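Long-range contacts in neurogenic locus protein delta (Drosophila melanogaster, PDB 7ALK), which acts, as a transmembrane protein whose C2, DSL and first EGF-like domains are present here, as a ligand for the Notch receptor, separating neural from epidermal cell lineages: residues Phe11-Gly16 against Gln150-Glu155; Ser38-Phe43 against Leu70-Val75. One frame throughout, in Å; residues are numbered along the deposited sequence.

Interaction 1: residues Phe11-Gly16 against Gln150-Glu155; sequences FSNDHG and QYTSLE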
loop_
_atom_site.group_PDB
_atom_site.type_symbol
_atom_site.label_atom_id
_atom_site.label_comp_id
_atom_site.label_asym_id
_atom_site.label_seq_id
_atom_site.Cartn_x
_atom_site.Cartn_y
_atom_site.Cartn_z
ATOM N N PHE A 11 17.725 7.667 -2.391
ATOM C CA PHE A 11 17.945 8.773 -3.312
ATOM C C PHE A 11 19.432 9.091 -3.327
ATOM O O PHE A 11 20.038 9.281 -2.269
ATOM C CB PHE A 11 17.136 10.007 -2.905
ATOM C CG PHE A 11 17.248 11.148 -3.877
ATOM C CD1 PHE A 11 16.583 11.107 -5.092
ATOM C CD2 PHE A 11 18.017 12.259 -3.576
ATOM C CE1 PHE A 11 16.684 12.154 -5.990
ATOM C CE2 PHE A 11 18.121 13.310 -4.470
ATOM C CZ PHE A 11 17.452 13.256 -5.678
ATOM N N SER A 12 20.018 9.136 -4.520
ATOM C CA SER A 12 21.460 9.271 -4.686
ATOM C C SER A 12 21.779 10.623 -5.311
ATOM O O SER A 12 21.276 10.944 -6.391
ATOM C CB SER A 12 22.016 8.137 -5.547
ATOM O OG SER A 12 23.430 8.187 -5.604
ATOM N N ASN A 13 22.620 11.404 -4.632
ATOM C CA ASN A 13 23.072 12.692 -5.145
ATOM C C ASN A 13 24.293 13.165 -4.365
ATOM O O ASN A 13 24.212 14.127 -3.595
ATOM C CB ASN A 13 21.946 13.727 -5.075
ATOM C CG ASN A 13 22.345 15.068 -5.662
ATOM O OD1 ASN A 13 22.191 16.107 -5.021
ATOM N ND2 ASN A 13 22.873 15.050 -6.879
ATOM N N ASP A 14 25.428 12.489 -4.559
ATOM C CA ASP A 14 26.630 12.797 -3.792
ATOM C C ASP A 14 27.208 14.163 -4.131
ATOM O O ASP A 14 27.966 14.719 -3.327
ATOM C CB ASP A 14 27.689 11.718 -4.022
ATOM C CG ASP A 14 27.210 10.338 -3.629
ATOM O OD1 ASP A 14 26.377 10.237 -2.702
ATOM O OD2 ASP A 14 27.664 9.351 -4.245
ATOM N N HIS A 15 26.871 14.717 -5.294
ATOM C CA HIS A 15 27.418 15.993 -5.728
ATOM C C HIS A 15 26.620 17.188 -5.226
ATOM O O HIS A 15 27.114 18.319 -5.305
ATOM C CB HIS A 15 27.492 16.036 -7.257
ATOM C CG HIS A 15 28.375 14.983 -7.851
ATOM N ND1 HIS A 15 29.227 14.211 -7.091
ATOM C CD2 HIS A 15 28.537 14.572 -9.130
ATOM C CE1 HIS A 15 29.877 13.370 -7.876
ATOM N NE2 HIS A 15 29.477 13.569 -9.119
ATOM N N GLY A 16 25.410 16.971 -4.713
ATOM C CA GLY A 16 24.569 18.059 -4.254
ATOM C C GLY A 16 24.208 19.023 -5.365
ATOM O O GLY A 16 24.334 20.240 -5.201
ATOM N N GLN A 150 20.532 12.860 -14.812
ATOM C CA GLN A 150 21.912 13.196 -15.149
ATOM C C GLN A 150 22.833 13.047 -13.944
ATOM O O GLN A 150 23.973 12.587 -14.083
ATOM C CB GLN A 150 21.983 14.620 -15.703
ATOM C CG GLN A 150 23.353 15.020 -16.229
ATOM C CD GLN A 150 23.658 14.421 -17.589
ATOM O OE1 GLN A 150 22.762 13.947 -18.289
ATOM N NE2 GLN A 150 24.930 14.438 -17.971
ATOM N N TYR A 151 22.360 13.428 -12.760
ATOM C CA TYR A 151 23.144 13.335 -11.536
ATOM C C TYR A 151 22.481 12.520 -10.438
ATOM O O TYR A 151 23.189 11.905 -9.638
ATOM C CB TYR A 151 23.441 14.737 -10.977
ATOM C CG TYR A 151 24.176 15.650 -11.931
ATOM C CD1 TYR A 151 25.535 15.491 -12.169
ATOM C CD2 TYR A 151 23.512 16.679 -12.585
ATOM C CE1 TYR A 151 26.211 16.327 -13.036
ATOM C CE2 TYR A 151 24.179 17.520 -13.454
ATOM C CZ TYR A 151 25.528 17.340 -13.677
ATOM O OH TYR A 151 26.197 18.175 -14.541
ATOM N N THR A 152 21.153 12.495 -10.376
ATOM C CA THR A 152 20.433 11.910 -9.257
ATOM C C THR A 152 19.802 10.579 -9.643
ATOM O O THR A 152 19.560 10.291 -10.818
ATOM C CB THR A 152 19.351 12.864 -8.744
ATOM O OG1 THR A 152 18.497 13.249 -9.829
ATOM C CG2 THR A 152 19.982 14.104 -8.146
ATOM N N SER A 153 19.530 9.771 -8.621
ATOM C CA SER A 153 18.908 8.466 -8.795
ATOM C C SER A 153 17.991 8.201 -7.611
ATOM O O SER A 153 18.398 8.383 -6.460
ATOM C CB SER A 153 19.963 7.360 -8.909
ATOM O OG SER A 153 19.362 6.078 -8.884
ATOM N N LEU A 154 16.763 7.774 -7.894
ATOM C CA LEU A 154 15.770 7.487 -6.866
ATOM C C LEU A 154 15.274 6.059 -7.039
ATOM O O LEU A 154 14.805 5.688 -8.120
ATOM C CB LEU A 154 14.601 8.473 -6.935
ATOM C CG LEU A 154 13.451 8.202 -5.965
ATOM C CD1 LEU A 154 13.961 8.127 -4.535
ATOM C CD2 LEU A 154 12.386 9.274 -6.093
ATOM N N GLU A 155 15.374 5.268 -5.975
ATOM C CA GLU A 155 14.935 3.880 -5.973
ATOM C C GLU A 155 13.712 3.736 -5.075
ATOM O O GLU A 155 13.663 4.310 -3.982
ATOM C CB GLU A 155 16.058 2.954 -5.497
ATOM C CG GLU A 155 15.811 1.480 -5.762
ATOM C CD GLU A 155 17.014 0.620 -5.426
ATOM O OE1 GLU A 155 18.106 1.185 -5.206
ATOM O OE2 GLU A 155 16.864 -0.621 -5.378
#
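Phe11 sits beside Leu154 as an antiparallel non-hydrogen-bonded pair, where the ends of strands 3-12 and 153-161 meet in the C2 domain. Its CG is anti to the backbone N (chi1 -176°), and the ring crosses Thr152 obliquely: CZ lies 3.6 Å from Thr152 CB and equally near the methyl CG2. Leu154 CB meets the ring at its edge, in plane, 3.8 Å from Phe11 CD1, and the two side chains cross at about a right angle. Ile127 and Ala110, from two strands of the other sheet, also touch Phe11. An alanine here would probably open a gap against Thr152 CB and Ile127, leaving the Thr152 methyl without its ring partner. Ser12 and Ser153 form the hydrogen-bonded pair: Ser12 N gives a bond of 2.6 Å to Ser153 O, and Ser153 N returns one of 3.1 Å to Ser12 O, on a lone pair. Their CB atoms stand 4.0 Å apart on the sheet face turned from Phe11. Beyond the strand, Asn13 brings ND2 to 3.3 Å from Thr152 CG2, while Thr152 OG1 bonds Gln128. His15, in the type I turn from Asn13 to Gly16, sets its ring edge loosely against Tyr151 CD1. The chemistry thus divides by face: hydrocarbon on the Phe11 side packs against the other sheet, and serine hydroxyls occupy the more accessible side.

Interaction 2: residues Ser38-Phe43 against Leu70-Val75; sequences SCKTRF and LGENSV. With NAG (2-acetamido-2-deoxy-beta-D-glucopyranose), chain B.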
loop_
_atom_site.group_PDB
_atom_site.type_symbol
_atom_site.label_atom_id
_atom_site.label_comp_id
_atom_site.label_asym_id
_atom_site.label_seq_id
_atom_site.Cartn_x
_atom_site.Cartn_y
_atom_site.Cartn_z
ATOM N N SER A 38 25.636 21.066 0.508
ATOM C CA SER A 38 24.777 19.889 0.391
ATOM C C SER A 38 23.362 20.250 -0.051
ATOM O O SER A 38 23.022 21.430 -0.190
ATOM C CB SER A 38 24.738 19.112 1.711
ATOM O OG SER A 38 23.949 19.782 2.679
ATOM N N CYS A 39 22.528 19.236 -0.272
ATOM C CA CYS A 39 21.192 19.406 -0.837
ATOM C C CYS A 39 20.161 18.860 0.142
ATOM O O CYS A 39 20.008 17.642 0.273
ATOM C CB CYS A 39 21.088 18.701 -2.189
ATOM S SG CYS A 39 19.887 19.421 -3.321
ATOM N N LYS A 40 19.447 19.759 0.817
ATOM C CA LYS A 40 18.429 19.371 1.790
ATOM C C LYS A 40 17.190 18.902 1.034
ATOM O O LYS A 40 16.435 19.718 0.496
ATOM C CB LYS A 40 18.115 20.540 2.717
ATOM C CG LYS A 40 19.360 21.254 3.224
ATOM C CD LYS A 40 19.199 21.753 4.651
ATOM C CE LYS A 40 19.163 20.599 5.637
ATOM N NZ LYS A 40 19.030 21.064 7.045
ATOM N N THR A 41 16.971 17.589 1.007
ATOM C CA THR A 41 16.045 16.964 0.070
ATOM C C THR A 41 14.704 16.662 0.732
ATOM O O THR A 41 14.651 15.968 1.754
ATOM C CB THR A 41 16.648 15.679 -0.497
ATOM O OG1 THR A 41 17.919 15.968 -1.092
ATOM C CG2 THR A 41 15.725 15.074 -1.545
ATOM N N ARG A 42 13.628 17.174 0.138
ATOM C CA ARG A 42 12.264 16.754 0.421
ATOM C C ARG A 42 11.734 15.967 -0.774
ATOM O O ARG A 42 12.425 15.777 -1.779
ATOM C CB ARG A 42 11.360 17.954 0.716
ATOM C CG ARG A 42 11.864 18.876 1.800
ATOM C CD ARG A 42 11.017 20.137 1.896
ATOM N NE ARG A 42 9.673 19.874 2.396
ATOM C CZ ARG A 42 8.755 20.810 2.597
ATOM N NH1 ARG A 42 8.994 22.084 2.325
ATOM N NH2 ARG A 42 7.570 20.463 3.092
ATOM N N PHE A 43 10.488 15.515 -0.663
ATOM C CA PHE A 43 9.835 14.813 -1.756
ATOM C C PHE A 43 8.378 15.236 -1.844
ATOM O O PHE A 43 7.761 15.614 -0.845
ATOM C CB PHE A 43 9.917 13.287 -1.598
ATOM C CG PHE A 43 11.320 12.750 -1.580
ATOM C CD1 PHE A 43 11.949 12.385 -2.757
ATOM C CD2 PHE A 43 12.003 12.597 -0.386
ATOM C CE1 PHE A 43 13.237 11.888 -2.746
ATOM C CE2 PHE A 43 13.291 12.099 -0.368
ATOM C CZ PHE A 43 13.908 11.744 -1.551
ATOM N N LEU A 70 14.001 15.064 4.730
ATOM C CA LEU A 70 14.434 13.775 5.257
ATOM C C LEU A 70 15.946 13.659 5.392
ATOM O O LEU A 70 16.422 12.974 6.304
ATOM C CB LEU A 70 13.921 12.637 4.369
ATOM C CG LEU A 70 12.406 12.537 4.203
ATOM C CD1 LEU A 70 12.034 11.233 3.519
ATOM C CD2 LEU A 70 11.706 12.658 5.548
ATOM N N GLY A 71 16.708 14.294 4.516
ATOM C CA GLY A 71 18.147 14.175 4.591
ATOM C C GLY A 71 18.851 15.193 3.725
ATOM O O GLY A 71 18.258 16.180 3.289
ATOM N N GLU A 72 20.136 14.934 3.487
ATOM C CA GLU A 72 20.984 15.804 2.683
ATOM C C GLU A 72 21.704 14.979 1.627
ATOM O O GLU A 72 22.234 13.903 1.925
ATOM C CB GLU A 72 22.008 16.543 3.551
ATOM C CG GLU A 72 21.397 17.458 4.596
ATOM C CD GLU A 72 22.448 18.154 5.435
ATOM O OE1 GLU A 72 23.590 17.655 5.492
ATOM O OE2 GLU A 72 22.132 19.201 6.039
ATOM N N ASN A 73 21.722 15.495 0.396
ATOM C CA ASN A 73 22.351 14.820 -0.735
ATOM C C ASN A 73 21.809 13.405 -0.892
ATOM O O ASN A 73 20.601 13.216 -1.066
ATOM C CB ASN A 73 23.873 14.807 -0.573
ATOM C CG ASN A 73 24.516 16.108 -1.022
ATOM O OD1 ASN A 73 23.841 17.123 -1.189
ATOM N ND2 ASN A 73 25.830 16.081 -1.221
ATOM N N SER A 74 22.685 12.407 -0.825
ATOM C CA SER A 74 22.238 11.022 -0.901
ATOM C C SER A 74 21.598 10.611 0.421
ATOM O O SER A 74 22.133 10.897 1.496
ATOM C CB SER A 74 23.408 10.103 -1.246
ATOM O OG SER A 74 24.554 10.421 -0.477
ATOM N N VAL A 75 20.451 9.937 0.342
ATOM C CA VAL A 75 19.612 9.667 1.506
ATOM C C VAL A 75 19.227 8.191 1.524
ATOM O O VAL A 75 18.799 7.646 0.501
ATOM C CB VAL A 75 18.347 10.548 1.504
ATOM C CG1 VAL A 75 17.408 10.150 2.637
ATOM C CG2 VAL A 75 18.717 12.020 1.603
HETATM C C1 NAG B . 12.819 22.483 9.113
HETATM C C2 NAG B . 12.192 21.111 8.944
HETATM C C3 NAG B . 11.128 20.892 10.011
HETATM C C4 NAG B . 11.723 21.089 11.402
HETATM C C5 NAG B . 12.507 22.400 11.508
HETATM C C6 NAG B . 13.361 22.452 12.753
HETATM C C7 NAG B . 10.599 21.570 7.102
HETATM C C8 NAG B . 10.202 21.191 5.707
HETATM N N2 NAG B . 11.647 20.907 7.609
HETATM O O3 NAG B . 10.604 19.576 9.867
HETATM O O4 NAG B . 10.687 21.141 12.377
HETATM O O5 NAG B . 13.409 22.576 10.402
HETATM O O6 NAG B . 14.382 21.463 12.713
HETATM O O7 NAG B . 10.001 22.439 7.731
#
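Lys40 and Glu72 lie side by side and point the same way from an antiparallel non-hydrogen-bonded pair. The Lys40 chain, bent at chi2 and chi3, brings CE to 3.3 Å from Glu72 OE2; NZ is farther off at 3.8 Å, a long salt bridge. Ser38 OG lies by the other carboxylate oxygen, 3.5 Å from Glu72 OE1. Asn73 turns its amide back across the strand end: OD1 takes a weak, bent bond from Cys39 N, and Asn73 N donates to Cys39 O at 2.8 Å. That carbonyl is gripped twice, since Thr41 OG1, anti to its own carbonyl carbon (chi1 -56°), reaches Cys39 O from the opposite face of the carbonyl plane. Thr41 also makes backbone bonds with Gly71 O and Leu70 N. At the far end Leu70 CD1 meets Phe43 CD2 at 4.1 Å, the side chains crossing at about a right angle. Arg42 points away; its guanidinium, salt-bridged to Asp113 and bonded through NE to Thr67 O, has the NAG methyl C8 over one face, 3.5 Å from CZ. Cys39, disulfide-bonded to Cys24, is therefore tethered through backbone and sulfur alike, whereas the long Lys40-Glu72 pair probably adds only a loose attraction.

In the fold
Interaction 2 is nested along the chain within the loop that interaction 1 closes, and their centres lie 10 Å apart in the C2 domain. Each joins strand ends of a different antiparallel sheet: strands 3-12 and 153-161 in one, 40-48 and 63-72 in the other. The two contacts also touch directly. Phe11 O and Val75 N, 2.7 Å apart, probably share a backbone hydrogen bond, and Asp14 OD1 and Ser74 OG, 2.9 Å apart, a side-chain one. Gly16 CA packs 3.3 Å from Asn73 OD1. Ile127 touches both: Phe11 and Thr152 of interaction 1, Cys39 and Thr41 of interaction 2. Glycans lie near both: a NAG about 9 Å from the Ser12 side chain, and a NAG against the guanidinium of Arg42.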